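Probable fimbrial chaperone YadV (Escherichia coli K-12, PDB 5GHU) probably acts as a periplasmic chaperone of the PapD family, helping pilus subunits to fold in the assembly of fimbriae that could contribute to adhesion to surfaces. Local coordinates at residues A[79-83]-A[84-88]. Residues are numbered along the deposited sequence; the frame is centred on the assembly and turned at random.
Sequences SLPKD and RESVF
Asp83 and Arg84, neighbours in sequence, lie side by side and point the same way, an example of how neighbouring residues of opposite charge can lock each other's side chains on a bend. Arg84 presents the edge of its guanidinium, giving NE to Asp83 OD1 at 2.8 Å and NH2 to Asp83 OD2 at 3.0 Å. Both bonds are nearly straight, and both acceptors lie close to the guanidinium plane. The carboxylate is turned 41° against that plane: OD1 is met from above its own plane, OD2 on its syn side but well out of plane. Asp83 holds CG between its backbone N and carbonyl carbon (chi1 62°), Arg84 does likewise (chi1 70°), and a bend at chi3 brings the arginine's NE edge round to the acid.

Before the bend, Pro81 crosses the arginine stem at about a right angle, its CB 4.1 Å from Arg84 CG. The CD of the same ring rests 3.6 Å from Ser86 OG. That hydroxyl donates to a water, which in turn donates to Pro81 O and Arg84 O, so one molecule ties both limbs of the turn together. Nearer the domain core, Leu80 brings CD2 to the ring edge of Phe88, 3.6 Å from CZ and in the ring plane, while Phe53 meets the same ring edge-to-face. The loop, which links strands 67-74 and 86-95, not adjacent in the sheet, leads into the latter in the immunoglobulin-like N-terminal domain, where Ser86 and Phe88 pair with strand 114-123.

A leucine in place of Arg84 would probably leave the Asp83 carboxylate without its two-pronged mate and free to turn. The chemistry is therefore graded, from an ion pair at the exposed bend through a water bridge to apolar packing at the strand, and the paired charges probably restrain each other's rotation.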
# COMPACT_ATOMS: atom_id res chain seq x y z
N SER A 79 -7.82 -17.86 9.21
CA SER A 79 -8.68 -16.78 9.68
C SER A 79 -7.85 -15.53 9.84
O SER A 79 -6.78 -15.56 10.42
CB SER A 79 -9.34 -17.14 11.00
OG SER A 79 -8.36 -17.62 11.88
N LEU A 80 -8.32 -14.43 9.28
CA LEU A 80 -7.60 -13.19 9.49
C LEU A 80 -8.12 -12.48 10.75
O LEU A 80 -9.27 -12.71 11.17
CB LEU A 80 -7.78 -12.27 8.27
CG LEU A 80 -7.11 -12.79 6.99
CD1 LEU A 80 -7.50 -11.98 5.79
CD2 LEU A 80 -5.60 -12.79 7.09
N PRO A 81 -7.31 -11.57 11.32
CA PRO A 81 -7.78 -10.88 12.53
C PRO A 81 -9.00 -10.08 12.27
O PRO A 81 -9.15 -9.56 11.16
CB PRO A 81 -6.62 -9.94 12.90
CG PRO A 81 -5.62 -10.12 11.90
CD PRO A 81 -5.89 -11.33 11.07
N LYS A 82 -9.88 -9.98 13.26
CA LYS A 82 -11.05 -9.16 13.08
C LYS A 82 -10.97 -7.79 13.73
O LYS A 82 -11.90 -6.98 13.61
CB LYS A 82 -12.29 -9.91 13.60
CG LYS A 82 -12.56 -11.18 12.81
CD LYS A 82 -13.94 -11.77 13.13
CE LYS A 82 -14.17 -13.09 12.42
NZ LYS A 82 -15.52 -13.64 12.72
N ASP A 83 -9.81 -7.48 14.35
CA ASP A 83 -9.70 -6.21 15.05
C ASP A 83 -8.77 -5.22 14.38
O ASP A 83 -8.49 -4.19 14.96
CB ASP A 83 -9.17 -6.43 16.47
CG ASP A 83 -7.79 -7.02 16.50
OD1 ASP A 83 -7.23 -7.48 15.46
OD2 ASP A 83 -7.22 -7.05 17.62
N ARG A 84 -8.38 -5.52 13.16
CA ARG A 84 -7.44 -4.62 12.45
C ARG A 84 -7.37 -5.05 11.03
O ARG A 84 -7.73 -6.16 10.70
CB ARG A 84 -6.04 -4.72 13.10
CG ARG A 84 -5.34 -6.07 12.86
CD ARG A 84 -4.14 -6.20 13.82
NE ARG A 84 -4.60 -6.42 15.18
CZ ARG A 84 -3.82 -6.29 16.26
NH1 ARG A 84 -2.54 -5.93 16.11
NH2 ARG A 84 -4.32 -6.52 17.47
N GLU A 85 -6.90 -4.15 10.18
CA GLU A 85 -6.64 -4.50 8.78
C GLU A 85 -5.47 -5.46 8.66
O GLU A 85 -4.56 -5.55 9.52
CB GLU A 85 -6.27 -3.24 8.00
CG GLU A 85 -7.47 -2.29 7.78
CD GLU A 85 -7.07 -1.17 6.83
OE1 GLU A 85 -5.89 -0.65 6.82
OE2 GLU A 85 -7.96 -0.80 6.05
N SER A 86 -5.53 -6.23 7.56
CA SER A 86 -4.38 -7.08 7.13
C SER A 86 -4.01 -6.67 5.72
O SER A 86 -4.87 -6.40 4.91
CB SER A 86 -4.76 -8.57 7.12
OG SER A 86 -4.93 -9.05 8.43
N VAL A 87 -2.73 -6.68 5.38
CA VAL A 87 -2.32 -6.26 4.06
C VAL A 87 -1.71 -7.44 3.29
O VAL A 87 -1.00 -8.33 3.85
CB VAL A 87 -1.29 -5.08 4.10
CG1 VAL A 87 0.10 -5.53 4.68
CG2 VAL A 87 -1.14 -4.43 2.71
N PHE A 88 -2.02 -7.43 1.99
CA PHE A 88 -1.50 -8.41 1.03
C PHE A 88 -1.07 -7.70 -0.22
O PHE A 88 -1.31 -6.49 -0.39
CB PHE A 88 -2.57 -9.48 0.71
CG PHE A 88 -3.03 -10.19 1.93
CD1 PHE A 88 -4.05 -9.67 2.72
CD2 PHE A 88 -2.41 -11.35 2.33
CE1 PHE A 88 -4.42 -10.31 3.88
CE2 PHE A 88 -2.80 -11.98 3.52
CZ PHE A 88 -3.82 -11.43 4.27
O HOH W 1 -7.56 -8.48 9.15